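Local coordinates for Lin2634 protein (Listeria innocua, PDB 3MZO) that binds calcium ions and probably acts as an HD-domain phosphohydrolase, related to the YfbR-like 5'-deoxynucleotidases, at residues 44-49 and 176-182; 37-42 and 137-141; 70-75 and 100-104; 55-61 and 129-133. All coordinates share one frame; numbering follows the deposited sequence.

Interaction 1 of 4, residues 44-49 and 176-182; sequences FFGAVE and MASVKYF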
loop_
_atom_site.group_PDB
_atom_site.type_symbol
_atom_site.label_atom_id
_atom_site.label_comp_id
_atom_site.label_asym_id
_atom_site.label_seq_id
_atom_site.Cartn_x
_atom_site.Cartn_y
_atom_site.Cartn_z
ATOM N N PHE B 44 -8.680 1.054 31.354
ATOM C CA PHE B 44 -7.966 1.916 32.255
ATOM C C PHE B 44 -8.932 2.774 33.067
ATOM O O PHE B 44 -8.790 2.897 34.285
ATOM C CB PHE B 44 -6.957 2.814 31.555
ATOM C CG PHE B 44 -6.419 3.868 32.460
ATOM C CD1 PHE B 44 -5.489 3.549 33.413
ATOM C CD2 PHE B 44 -6.915 5.172 32.410
ATOM C CE1 PHE B 44 -5.026 4.525 34.318
ATOM C CE2 PHE B 44 -6.446 6.140 33.280
ATOM C CZ PHE B 44 -5.490 5.806 34.238
ATOM N N PHE B 45 -9.924 3.378 32.417
ATOM C CA PHE B 45 -10.876 4.180 33.171
ATOM C C PHE B 45 -11.676 3.344 34.177
ATOM O O PHE B 45 -12.036 3.840 35.263
ATOM C CB PHE B 45 -11.785 5.030 32.249
ATOM C CG PHE B 45 -11.052 6.163 31.555
ATOM C CD1 PHE B 45 -10.206 7.017 32.262
ATOM C CD2 PHE B 45 -11.204 6.369 30.184
ATOM C CE1 PHE B 45 -9.515 8.036 31.615
ATOM C CE2 PHE B 45 -10.526 7.407 29.540
ATOM C CZ PHE B 45 -9.683 8.220 30.248
ATOM N N GLY B 46 -11.967 2.107 33.828
ATOM C CA GLY B 46 -12.556 1.157 34.752
ATOM C C GLY B 46 -11.756 1.046 36.065
ATOM O O GLY B 46 -12.338 1.028 37.156
ATOM N N ALA B 47 -10.429 0.969 35.927
ATOM C CA ALA B 47 -9.505 0.931 37.057
ATOM C C ALA B 47 -9.615 2.196 37.874
ATOM O O ALA B 47 -9.658 2.132 39.109
ATOM C CB ALA B 47 -8.051 0.707 36.566
ATOM N N VAL B 48 -9.710 3.340 37.201
ATOM C CA VAL B 48 -9.816 4.607 37.888
ATOM C C VAL B 48 -11.116 4.663 38.682
ATOM O O VAL B 48 -11.124 5.053 39.839
ATOM C CB VAL B 48 -9.723 5.821 36.924
ATOM C CG1 VAL B 48 -10.016 7.102 37.678
ATOM C CG2 VAL B 48 -8.310 5.865 36.262
ATOM N N GLU B 49 -12.219 4.241 38.072
ATOM C CA GLU B 49 -13.493 4.195 38.804
ATOM C C GLU B 49 -13.469 3.223 40.010
ATOM O O GLU B 49 -13.961 3.546 41.107
ATOM C CB GLU B 49 -14.627 3.846 37.846
ATOM C CG GLU B 49 -14.864 4.917 36.744
ATOM C CD GLU B 49 -15.249 6.287 37.263
ATOM O OE1 GLU B 49 -15.821 6.379 38.384
ATOM O OE2 GLU B 49 -14.980 7.275 36.540
HETATM N N MSE B 176 -16.972 12.820 36.520
HETATM C CA MSE B 176 -16.440 11.467 36.660
HETATM C C MSE B 176 -14.991 11.456 37.155
HETATM O O MSE B 176 -14.154 12.238 36.702
HETATM C CB MSE B 176 -16.490 10.732 35.314
HETATM C CG MSE B 176 -17.866 10.421 34.733
HETATM SE SE MSE B 176 -17.649 9.649 32.962
HETATM C CE MSE B 176 -17.119 7.833 33.474
ATOM N N ALA B 177 -14.691 10.512 38.044
ATOM C CA ALA B 177 -13.302 10.292 38.492
ATOM C C ALA B 177 -12.361 10.061 37.296
ATOM O O ALA B 177 -11.263 10.607 37.259
ATOM C CB ALA B 177 -13.239 9.122 39.466
ATOM N N SER B 178 -12.814 9.274 36.324
ATOM C CA SER B 178 -12.079 9.054 35.047
ATOM C C SER B 178 -11.575 10.322 34.370
ATOM O O SER B 178 -10.383 10.435 34.037
ATOM C CB SER B 178 -12.984 8.329 34.038
ATOM O OG SER B 178 -13.271 7.025 34.475
ATOM N N VAL B 179 -12.487 11.261 34.141
ATOM C CA VAL B 179 -12.159 12.493 33.456
ATOM C C VAL B 179 -11.385 13.424 34.379
ATOM O O VAL B 179 -10.507 14.150 33.906
ATOM C CB VAL B 179 -13.428 13.183 32.872
ATOM C CG1 VAL B 179 -13.082 14.562 32.246
ATOM C CG2 VAL B 179 -14.101 12.266 31.870
ATOM N N LYS B 180 -11.669 13.405 35.682
ATOM C CA LYS B 180 -10.856 14.197 36.612
ATOM C C LYS B 180 -9.426 13.698 36.485
ATOM O O LYS B 180 -8.485 14.499 36.401
ATOM C CB LYS B 180 -11.316 14.054 38.075
ATOM C CG LYS B 180 -12.563 14.860 38.469
ATOM C CD LYS B 180 -12.868 14.628 39.968
ATOM C CE LYS B 180 -14.348 14.682 40.282
ATOM N NZ LYS B 180 -14.893 16.034 40.077
ATOM N N TYR B 181 -9.250 12.379 36.476
ATOM C CA TYR B 181 -7.908 11.836 36.312
ATOM C C TYR B 181 -7.292 12.255 34.988
ATOM O O TYR B 181 -6.155 12.708 34.953
ATOM C CB TYR B 181 -7.873 10.308 36.421
ATOM C CG TYR B 181 -6.451 9.837 36.428
ATOM C CD1 TYR B 181 -5.726 9.799 37.618
ATOM C CD2 TYR B 181 -5.793 9.512 35.242
ATOM C CE1 TYR B 181 -4.399 9.404 37.640
ATOM C CE2 TYR B 181 -4.458 9.106 35.252
ATOM C CZ TYR B 181 -3.776 9.054 36.465
ATOM O OH TYR B 181 -2.467 8.686 36.501
ATOM N N PHE B 182 -8.020 12.078 33.898
ATOM C CA PHE B 182 -7.523 12.477 32.571
ATOM C C PHE B 182 -7.011 13.940 32.492
ATOM O O PHE B 182 -5.927 14.188 31.961
ATOM C CB PHE B 182 -8.579 12.226 31.483
ATOM C CG PHE B 182 -8.171 12.735 30.127
ATOM C CD1 PHE B 182 -7.428 11.937 29.269
ATOM C CD2 PHE B 182 -8.509 14.031 29.723
ATOM C CE1 PHE B 182 -7.016 12.397 28.042
ATOM C CE2 PHE B 182 -8.115 14.510 28.476
ATOM C CZ PHE B 182 -7.347 13.666 27.633
HETATM O O HOH W 1 -16.994 8.725 38.826
#
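Glu49, on helix 31-51, extends its carboxylate to the first turn of helix 177-191, where OE2 takes two hydrogen bonds from Ser178. The contact joins two helices of the all-helical HD-domain fold, whose local axes pass 8.9 Å apart at an angle of 108°. From the Ser178 hydroxyl, OG donates to the anti lone pair of Glu49 OE2 at 2.7 Å. The backbone N of Ser178 reaches the same Glu49 OE2 at 3.0 Å, coming from above the carboxylate plane. The other oxygen, OE1, accepts from a water that in turn accepts from Ala177 N, and it is also hydrogen-bonded to Asn54 ND2. A bend at chi2 (-61°) folds the glutamate chain toward the backbone N-H groups of Ala177 and Ser178, the first reached through the water, and the helix start probably favours the negative charge it receives.

Apolar groups line up next to this grip. Phe45 places CB 3.3 Å from Ser178 OG, and its ring atom CD1 lies against Ser178 CB. Val48 has CG1 anti to the backbone N (chi1 173°), which sets that methyl 3.7 Å from Ala177 O and also near Tyr181 CB. Further along, Tyr181 CE2 lies at the edge of the Phe44 ring, in an oblique ring pair.

Helix 129-151 backs the contact, with Phe45 on Ser137 and Phe182 on Leu143. A second subunit covers another part of it, where Phe113 of that subunit meets Phe44 edge-to-face. Beyond Ser178, Phe45 CE1 rests 4.3 Å from Phe182 CB.

Interaction 2 of 4, residues 37-42 and 137-141; sequences KVTSIA and SDKVD. With CA (calcium ion), chain K.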
loop_
_atom_site.group_PDB
_atom_site.type_symbol
_atom_site.label_atom_id
_atom_site.label_comp_id
_atom_site.label_asym_id
_atom_site.label_seq_id
_atom_site.Cartn_x
_atom_site.Cartn_y
_atom_site.Cartn_z
ATOM N N LYS B 37 -7.930 -0.125 20.844
ATOM C CA LYS B 37 -7.462 0.980 21.654
ATOM C C LYS B 37 -8.563 1.537 22.579
ATOM O O LYS B 37 -8.319 1.766 23.773
ATOM C CB LYS B 37 -6.839 2.076 20.746
ATOM C CG LYS B 37 -5.552 1.628 20.022
ATOM C CD LYS B 37 -4.904 2.778 19.132
ATOM C CE LYS B 37 -5.789 3.213 18.014
ATOM N NZ LYS B 37 -5.094 4.186 17.064
ATOM N N VAL B 38 -9.789 1.674 22.068
ATOM C CA VAL B 38 -10.883 2.144 22.904
ATOM C C VAL B 38 -11.147 1.179 24.056
ATOM O O VAL B 38 -11.426 1.627 25.187
ATOM C CB VAL B 38 -12.142 2.430 22.087
ATOM C CG1 VAL B 38 -13.394 2.697 22.948
ATOM C CG2 VAL B 38 -11.883 3.660 21.146
ATOM N N THR B 39 -11.075 -0.125 23.786
ATOM C CA THR B 39 -11.295 -1.138 24.845
ATOM C C THR B 39 -10.166 -1.047 25.900
ATOM O O THR B 39 -10.440 -1.028 27.102
ATOM C CB THR B 39 -11.477 -2.539 24.264
ATOM O OG1 THR B 39 -12.496 -2.488 23.257
ATOM C CG2 THR B 39 -11.928 -3.533 25.339
ATOM N N SER B 40 -8.922 -0.891 25.464
ATOM C CA SER B 40 -7.811 -0.644 26.398
ATOM C C SER B 40 -7.938 0.617 27.234
ATOM O O SER B 40 -7.699 0.589 28.465
ATOM C CB SER B 40 -6.497 -0.682 25.658
ATOM O OG SER B 40 -6.345 -1.933 24.990
ATOM N N ILE B 41 -8.336 1.717 26.580
ATOM C CA ILE B 41 -8.626 2.978 27.260
ATOM C C ILE B 41 -9.751 2.796 28.288
ATOM O O ILE B 41 -9.607 3.198 29.439
ATOM C CB ILE B 41 -8.952 4.128 26.224
ATOM C CG1 ILE B 41 -7.686 4.504 25.421
ATOM C CG2 ILE B 41 -9.533 5.370 26.919
ATOM C CD1 ILE B 41 -7.982 5.197 24.055
ATOM N N ALA B 42 -10.835 2.137 27.897
ATOM C CA ALA B 42 -11.979 1.932 28.782
ATOM C C ALA B 42 -11.594 1.123 30.024
ATOM O O ALA B 42 -12.022 1.434 31.153
ATOM C CB ALA B 42 -13.147 1.251 28.025
ATOM N N SER B 137 -14.027 7.197 26.308
ATOM C CA SER B 137 -12.916 6.404 25.761
ATOM C C SER B 137 -12.753 6.543 24.244
ATOM O O SER B 137 -11.638 6.622 23.717
ATOM C CB SER B 137 -13.100 4.919 26.159
ATOM O OG SER B 137 -12.942 4.759 27.569
ATOM N N ASP B 138 -13.894 6.544 23.552
ATOM C CA ASP B 138 -13.979 6.810 22.124
ATOM C C ASP B 138 -13.428 8.225 21.800
ATOM O O ASP B 138 -12.621 8.397 20.881
ATOM C CB ASP B 138 -15.450 6.662 21.718
ATOM C CG ASP B 138 -15.658 6.617 20.217
ATOM O OD1 ASP B 138 -14.693 6.369 19.466
ATOM O OD2 ASP B 138 -16.819 6.818 19.787
ATOM N N LYS B 139 -13.841 9.232 22.570
ATOM C CA LYS B 139 -13.323 10.582 22.370
ATOM C C LYS B 139 -11.845 10.701 22.704
ATOM O O LYS B 139 -11.129 11.442 22.064
ATOM C CB LYS B 139 -14.125 11.632 23.152
ATOM C CG LYS B 139 -15.572 11.789 22.716
ATOM C CD LYS B 139 -15.736 12.109 21.238
ATOM C CE LYS B 139 -17.224 12.193 20.866
ATOM N NZ LYS B 139 -17.367 12.739 19.529
ATOM N N VAL B 140 -11.380 9.969 23.702
ATOM C CA VAL B 140 -9.944 9.971 24.001
ATOM C C VAL B 140 -9.169 9.424 22.805
ATOM O O VAL B 140 -8.105 9.967 22.485
ATOM C CB VAL B 140 -9.577 9.229 25.296
ATOM C CG1 VAL B 140 -8.082 8.970 25.352
ATOM C CG2 VAL B 140 -10.057 10.031 26.516
ATOM N N ASP B 141 -9.658 8.373 22.150
ATOM C CA ASP B 141 -8.898 7.814 21.016
ATOM C C ASP B 141 -8.897 8.820 19.855
ATOM O O ASP B 141 -7.884 9.013 19.200
ATOM C CB ASP B 141 -9.410 6.458 20.537
ATOM C CG ASP B 141 -8.509 5.845 19.449
ATOM O OD1 ASP B 141 -7.286 5.770 19.645
ATOM O OD2 ASP B 141 -9.009 5.476 18.365
HETATM CA CA CA K . -15.911 5.013 17.617
HETATM O O HOH W 2 -7.677 4.873 16.093
HETATM O O HOH W 3 -4.743 6.575 18.725
HETATM O O HOH W 4 -18.534 5.117 17.383
#
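Lys37 lies across the carboxylate of Asp141, and its chain brushes that group along much of its length. It starts with CB 3.9 Å from Asp141 OD1. CD stays within a similar reach of this oxygen, and CE comes nearest, 3.4 Å from Asp141 OD1. A bend at chi3 (-63°) turns the end of the chain, leaving NZ in only a long salt bridge with Asp141 OD1, at 3.7 Å. Two waters make up for the gap: one accepts from NZ and donates to OD2, the other accepts from NZ and donates to OD1. The stronger partners of the ammonium group belong to a second subunit, Glu15 by a salt bridge and Ser12 by a hydrogen bond.

Asp141 OD2 also hydrogen-bonds to ND1 of His34, a calcium ligand, so the aspartate is a second-shell residue that probably helps orient the imidazole. One turn earlier on the same helix, Asp138 supplies the last aspartate of the H...HD...D signature of HD-domain proteins. Its OD1 binds the calcium ion at 2.6 Å, together with His34, His68 and Asp69, while OD2 forms a salt bridge with Lys125.

Between the polar groups the two helices, crossing at 121°, close over aliphatic atoms. Val38 rests CG2 against both Asp138 CA and Asp141 CB, 3.8 Å from the latter. Ser137 OG packs 3.2 Å from Ala42 CA but takes its hydrogen bond within its own helix, with Ile133 O. Ile41 sets CG2 against Ser137 and carries CD1 onward to within 4.0 Å of Val140 CG1.

Interaction 3 of 4, residues 70-75 and 100-104; sequences YSELFI and MTKNF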
loop_
_atom_site.group_PDB
_atom_site.type_symbol
_atom_site.label_atom_id
_atom_site.label_comp_id
_atom_site.label_asym_id
_atom_site.label_seq_id
_atom_site.Cartn_x
_atom_site.Cartn_y
_atom_site.Cartn_z
ATOM N N TYR B 70 -18.380 -2.322 15.477
ATOM C CA TYR B 70 -18.560 -3.486 14.641
ATOM C C TYR B 70 -19.473 -3.162 13.436
ATOM O O TYR B 70 -19.230 -3.631 12.328
ATOM C CB TYR B 70 -19.112 -4.664 15.476
ATOM C CG TYR B 70 -19.324 -5.895 14.644
ATOM C CD1 TYR B 70 -18.262 -6.704 14.289
ATOM C CD2 TYR B 70 -20.588 -6.221 14.165
ATOM C CE1 TYR B 70 -18.436 -7.807 13.486
ATOM C CE2 TYR B 70 -20.777 -7.334 13.356
ATOM C CZ TYR B 70 -19.700 -8.127 13.027
ATOM O OH TYR B 70 -19.877 -9.210 12.202
ATOM N N SER B 71 -20.479 -2.317 13.640
ATOM C CA SER B 71 -21.422 -1.951 12.562
ATOM C C SER B 71 -20.799 -1.209 11.395
ATOM O O SER B 71 -21.425 -1.098 10.304
ATOM C CB SER B 71 -22.600 -1.135 13.119
ATOM O OG SER B 71 -22.172 0.007 13.840
ATOM N N GLU B 72 -19.585 -0.689 11.589
ATOM C CA GLU B 72 -18.877 -0.043 10.482
ATOM C C GLU B 72 -18.562 -1.033 9.343
ATOM O O GLU B 72 -18.200 -0.625 8.225
ATOM C CB GLU B 72 -17.684 0.793 10.972
ATOM C CG GLU B 72 -18.169 2.165 11.508
ATOM C CD GLU B 72 -17.105 2.995 12.227
ATOM O OE1 GLU B 72 -15.963 3.081 11.736
ATOM O OE2 GLU B 72 -17.429 3.605 13.276
ATOM N N LEU B 73 -18.776 -2.326 9.603
ATOM C CA LEU B 73 -18.655 -3.347 8.570
ATOM C C LEU B 73 -19.596 -3.091 7.405
ATOM O O LEU B 73 -19.266 -3.442 6.268
ATOM C CB LEU B 73 -19.010 -4.722 9.111
ATOM C CG LEU B 73 -17.943 -5.750 9.356
ATOM C CD1 LEU B 73 -18.676 -6.966 9.912
ATOM C CD2 LEU B 73 -17.209 -6.109 8.103
ATOM N N PHE B 74 -20.762 -2.510 7.692
ATOM C CA PHE B 74 -21.810 -2.296 6.664
ATOM C C PHE B 74 -22.333 -0.846 6.512
ATOM O O PHE B 74 -22.969 -0.531 5.512
ATOM C CB PHE B 74 -22.981 -3.286 6.841
ATOM C CG PHE B 74 -23.346 -3.583 8.269
ATOM C CD1 PHE B 74 -24.132 -2.714 8.997
ATOM C CD2 PHE B 74 -22.940 -4.764 8.862
ATOM C CE1 PHE B 74 -24.483 -3.008 10.305
ATOM C CE2 PHE B 74 -23.281 -5.068 10.181
ATOM C CZ PHE B 74 -24.046 -4.191 10.904
ATOM N N ILE B 75 -22.059 0.030 7.475
ATOM C CA ILE B 75 -22.390 1.439 7.320
ATOM C C ILE B 75 -21.373 2.326 8.054
ATOM O O ILE B 75 -21.140 2.165 9.259
ATOM C CB ILE B 75 -23.831 1.726 7.794
ATOM C CG1 ILE B 75 -24.139 3.231 7.660
ATOM C CG2 ILE B 75 -24.040 1.159 9.220
ATOM C CD1 ILE B 75 -25.603 3.605 7.698
HETATM N N MSE B 100 -29.981 -1.731 10.058
HETATM C CA MSE B 100 -29.074 -2.594 9.319
HETATM C C MSE B 100 -28.442 -3.644 10.239
HETATM O O MSE B 100 -28.294 -4.811 9.829
HETATM C CB MSE B 100 -28.004 -1.776 8.593
HETATM C CG MSE B 100 -28.543 -1.006 7.423
HETATM SE SE MSE B 100 -27.115 -0.057 6.490
HETATM C CE MSE B 100 -26.211 -1.500 5.518
ATOM N N THR B 101 -28.111 -3.234 11.471
ATOM C CA THR B 101 -27.548 -4.148 12.482
ATOM C C THR B 101 -28.562 -5.232 12.861
ATOM O O THR B 101 -28.201 -6.393 12.959
ATOM C CB THR B 101 -27.049 -3.414 13.776
ATOM O OG1 THR B 101 -26.035 -2.461 13.436
ATOM C CG2 THR B 101 -26.463 -4.396 14.751
ATOM N N LYS B 102 -29.823 -4.846 13.036
ATOM C CA LYS B 102 -30.897 -5.795 13.332
ATOM C C LYS B 102 -31.028 -6.851 12.200
ATOM O O LYS B 102 -31.164 -8.058 12.464
ATOM C CB LYS B 102 -32.222 -5.037 13.553
ATOM C CG LYS B 102 -33.467 -5.913 13.778
ATOM N N ASN B 103 -30.986 -6.386 10.951
ATOM C CA ASN B 103 -31.106 -7.268 9.789
ATOM C C ASN B 103 -29.834 -8.111 9.619
ATOM O O ASN B 103 -29.892 -9.268 9.189
ATOM C CB ASN B 103 -31.399 -6.449 8.518
ATOM C CG ASN B 103 -32.640 -5.535 8.663
ATOM O OD1 ASN B 103 -33.427 -5.682 9.603
ATOM N ND2 ASN B 103 -32.795 -4.577 7.741
ATOM N N PHE B 104 -28.673 -7.541 9.937
ATOM C CA PHE B 104 -27.437 -8.323 9.891
ATOM C C PHE B 104 -27.563 -9.536 10.833
ATOM O O PHE B 104 -27.346 -10.675 10.423
ATOM C CB PHE B 104 -26.211 -7.473 10.262
ATOM C CG PHE B 104 -24.946 -8.276 10.401
ATOM C CD1 PHE B 104 -24.632 -8.900 11.606
ATOM C CD2 PHE B 104 -24.083 -8.424 9.330
ATOM C CE1 PHE B 104 -23.485 -9.669 11.745
ATOM C CE2 PHE B 104 -22.910 -9.194 9.463
ATOM C CZ PHE B 104 -22.619 -9.815 10.676
#
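Tyr70, Phe74 and Phe104 form an aromatic cluster that packs a short 3-10 turn and the residues after it against helix 87-108. The turn, 70-73, directly follows the His68-Asp69 pair of the HD-domain motif, so the cluster packs the chain just beyond two calcium ligands. Tyr70 presents its ring edge to the face of Phe104 in an offset edge-to-face pair, planes at 73° and centroids 5.8 Å apart. Tyr70 OH comes within 3.2 Å of Phe104 CZ while making its hydrogen bond to Ser10. Phe74 meets Phe104 differently: the planes are nearly parallel, at 28°, but slid apart so far that the rings barely overlap. Phe74 CE2 lies against CG and CD2 of Phe104, 3.6 Å from CD2.

A chi1 of 38° carries the Phe74 ring back over its own turn, where Ser71 O lies 3.4 Å above one face of the ring, toward the rim. That carbonyl oxygen is also the acceptor for the backbone N of both Phe74 and Ile75. On the helix side, Thr101 OG1 lies in the plane of the Phe74 ring, 3.5 Å from CE1, and is hydrogen-bonded to Glu97 of its own helix.

The cluster is extended by another subunit, since Tyr84 of the third subunit makes an edge-to-face pair with Phe104. At the other end Met100, present as selenomethionine, runs alongside Phe74, pointing the other way. Its selenium, SE, lies 4.0 Å from Ile75 CB, and a bend at its last torsion brings the methyl CE to 3.4 Å from Phe74 O.

Interaction 4 of 4, residues 55-61 and 129-133; sequences EVNWRAL and LEGKI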
loop_
_atom_site.group_PDB
_atom_site.type_symbol
_atom_site.label_atom_id
_atom_site.label_comp_id
_atom_site.label_asym_id
_atom_site.label_seq_id
_atom_site.Cartn_x
_atom_site.Cartn_y
_atom_site.Cartn_z
ATOM N N GLU B 55 -18.565 0.822 42.032
ATOM C CA GLU B 55 -18.773 -0.519 41.493
ATOM C C GLU B 55 -18.793 -0.402 39.958
ATOM O O GLU B 55 -19.444 0.463 39.389
ATOM C CB GLU B 55 -20.059 -1.172 42.054
ATOM C CG GLU B 55 -20.432 -2.565 41.464
ATOM C CD GLU B 55 -19.439 -3.700 41.797
ATOM O OE1 GLU B 55 -18.513 -3.508 42.626
ATOM O OE2 GLU B 55 -19.582 -4.813 41.232
ATOM N N VAL B 56 -18.007 -1.240 39.309
ATOM C CA VAL B 56 -17.941 -1.305 37.840
ATOM C C VAL B 56 -18.466 -2.666 37.400
ATOM O O VAL B 56 -18.057 -3.672 37.948
ATOM C CB VAL B 56 -16.506 -1.134 37.350
ATOM C CG1 VAL B 56 -16.398 -1.389 35.804
ATOM C CG2 VAL B 56 -15.985 0.275 37.739
ATOM N N ASN B 57 -19.363 -2.681 36.413
ATOM C CA ASN B 57 -19.793 -3.914 35.752
ATOM C C ASN B 57 -18.833 -4.188 34.595
ATOM O O ASN B 57 -18.946 -3.608 33.473
ATOM C CB ASN B 57 -21.263 -3.758 35.294
ATOM C CG ASN B 57 -21.828 -5.009 34.631
ATOM O OD1 ASN B 57 -21.106 -5.826 34.063
ATOM N ND2 ASN B 57 -23.148 -5.149 34.694
ATOM N N TRP B 58 -17.889 -5.098 34.824
ATOM C CA TRP B 58 -16.826 -5.279 33.837
ATOM C C TRP B 58 -17.290 -5.904 32.533
ATOM O O TRP B 58 -16.820 -5.521 31.443
ATOM C CB TRP B 58 -15.624 -6.017 34.445
ATOM C CG TRP B 58 -14.853 -5.083 35.328
ATOM C CD1 TRP B 58 -15.071 -4.850 36.675
ATOM C CD2 TRP B 58 -13.778 -4.215 34.940
ATOM N NE1 TRP B 58 -14.195 -3.893 37.129
ATOM C CE2 TRP B 58 -13.386 -3.488 36.096
ATOM C CE3 TRP B 58 -13.101 -3.974 33.731
ATOM C CZ2 TRP B 58 -12.341 -2.560 36.079
ATOM C CZ3 TRP B 58 -12.051 -3.034 33.721
ATOM C CH2 TRP B 58 -11.693 -2.340 34.883
ATOM N N ARG B 59 -18.203 -6.855 32.619
ATOM C CA ARG B 59 -18.758 -7.414 31.411
ATOM C C ARG B 59 -19.357 -6.302 30.574
ATOM O O ARG B 59 -19.139 -6.280 29.374
ATOM C CB ARG B 59 -19.823 -8.470 31.712
ATOM C CG ARG B 59 -20.293 -9.189 30.467
ATOM C CD ARG B 59 -21.358 -10.231 30.800
ATOM N NE ARG B 59 -21.651 -11.025 29.627
ATOM C CZ ARG B 59 -22.388 -12.134 29.617
ATOM N NH1 ARG B 59 -22.903 -12.604 30.743
ATOM N NH2 ARG B 59 -22.584 -12.793 28.478
ATOM N N ALA B 60 -20.080 -5.371 31.213
ATOM C CA ALA B 60 -20.726 -4.271 30.503
ATOM C C ALA B 60 -19.687 -3.308 29.941
ATOM O O ALA B 60 -19.802 -2.869 28.816
ATOM C CB ALA B 60 -21.759 -3.518 31.409
ATOM N N LEU B 61 -18.644 -3.011 30.714
ATOM C CA LEU B 61 -17.619 -2.091 30.258
ATOM C C LEU B 61 -16.948 -2.613 29.010
ATOM O O LEU B 61 -16.844 -1.896 28.020
ATOM C CB LEU B 61 -16.588 -1.841 31.365
ATOM C CG LEU B 61 -15.388 -0.940 31.079
ATOM C CD1 LEU B 61 -14.822 -0.439 32.401
ATOM C CD2 LEU B 61 -14.317 -1.681 30.289
ATOM N N LEU B 129 -22.749 3.948 34.141
ATOM C CA LEU B 129 -21.345 4.248 34.329
ATOM C C LEU B 129 -20.537 3.697 33.154
ATOM O O LEU B 129 -19.661 4.391 32.625
ATOM C CB LEU B 129 -20.817 3.675 35.646
ATOM C CG LEU B 129 -19.327 3.868 35.927
ATOM C CD1 LEU B 129 -18.965 5.371 36.007
ATOM C CD2 LEU B 129 -18.958 3.115 37.229
ATOM N N GLU B 130 -20.831 2.468 32.747
ATOM C CA GLU B 130 -20.019 1.800 31.702
ATOM C C GLU B 130 -20.244 2.397 30.306
ATOM O O GLU B 130 -19.340 2.383 29.452
ATOM C CB GLU B 130 -20.282 0.302 31.697
ATOM C CG GLU B 130 -19.873 -0.397 33.021
ATOM C CD GLU B 130 -20.812 -0.124 34.174
ATOM O OE1 GLU B 130 -21.993 0.234 33.935
ATOM O OE2 GLU B 130 -20.370 -0.291 35.326
ATOM N N GLY B 131 -21.442 2.946 30.091
ATOM C CA GLY B 131 -21.770 3.648 28.852
ATOM C C GLY B 131 -21.067 4.986 28.735
ATOM O O GLY B 131 -20.644 5.398 27.639
ATOM N N LYS B 132 -20.960 5.683 29.862
ATOM C CA LYS B 132 -20.206 6.924 29.885
ATOM C C LYS B 132 -18.715 6.644 29.719
ATOM O O LYS B 132 -18.000 7.434 29.076
ATOM C CB LYS B 132 -20.470 7.707 31.153
ATOM C CG LYS B 132 -21.895 8.150 31.289
ATOM C CD LYS B 132 -22.110 8.858 32.633
ATOM C CE LYS B 132 -23.483 9.425 32.681
ATOM N NZ LYS B 132 -23.783 10.148 33.960
ATOM N N ILE B 133 -18.240 5.529 30.269
ATOM C CA ILE B 133 -16.846 5.158 30.055
ATOM C C ILE B 133 -16.612 4.950 28.572
ATOM O O ILE B 133 -15.559 5.333 28.055
ATOM C CB ILE B 133 -16.411 3.937 30.895
ATOM C CG1 ILE B 133 -16.245 4.348 32.367
ATOM C CG2 ILE B 133 -15.103 3.302 30.385
ATOM C CD1 ILE B 133 -16.088 3.183 33.291
HETATM O O HOH W 5 -21.703 -0.106 37.680
HETATM O O HOH W 6 -17.158 1.043 28.196
#
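Leu61 and Glu130 bring their CA atoms within 4.8 Å where the first turn of helix 58-67 passes the start of helix 129-151. Backbone also meets backbone through a water that donates to both Leu61 O and Glu130 O. Glu130 has the largest share of the contact. Its CB and CG lie over the first turn of the other helix, with CG 3.4 Å from Asn57 O and close to Leu61 N and Ala60 CB. A bend at chi2 (74°) then directs the carboxylate toward the residues before the helix. There Asn57 N donates to Glu130 OE2 at 2.8 Å, almost straight at 172°, though from well above the carboxylate plane. A second water donates to the same OE2 and to Glu55 O, tying the carboxylate to the incoming chain.

Asn57 is thus held by its main chain while its side chain serves as the N-cap of helix 58-67. Asn57 OD1 accepts from Ala60 N at 3.1 Å, with the donor lying above the carbonyl plane. Apolar groups flank the glutamate. Leu129 sets CD2 3.5 Å from Glu55 O and crosses Val56, whose CG2 it also touches. In the other direction Leu61 CD1 meets Ile133 CD1 at 3.9 Å.

Helix 31-51 packs against both: Ala42 touches both Leu61 and Ile133, and Glu49 touches Val56 and Leu129. On helix 58-67, Trp58 and Arg59 form reciprocal cation-pi pairs with Arg59 and Trp58 of a second subunit, so this corner of the helical bundle is part of the subunit interface.

In the fold
Interactions 1, 2 and 4 form one continuous packed region, their centres 12 to 13 Å apart. Helix 31-51 contributes to interactions 1 and 2, and helix 129-151 to interactions 2 and 4. Along the chain the first segments come in the order 37-42, 44-49, 55-61 and 70-75; the second segments follow in the order 100-104 (interaction 3), 129-133 (4), 137-141 (2) and 176-182 (1). Interactions 1 and 2 therefore cross in sequence, whereas interaction 3 closes within the span of each of the others. Its centre lies 30 Å from that of interaction 1. Interaction 2 contains a calcium ligand, and segment 70-75 directly follows two more, so these two contacts lie on the metal side of the fold while interactions 1 and 4 pack further away.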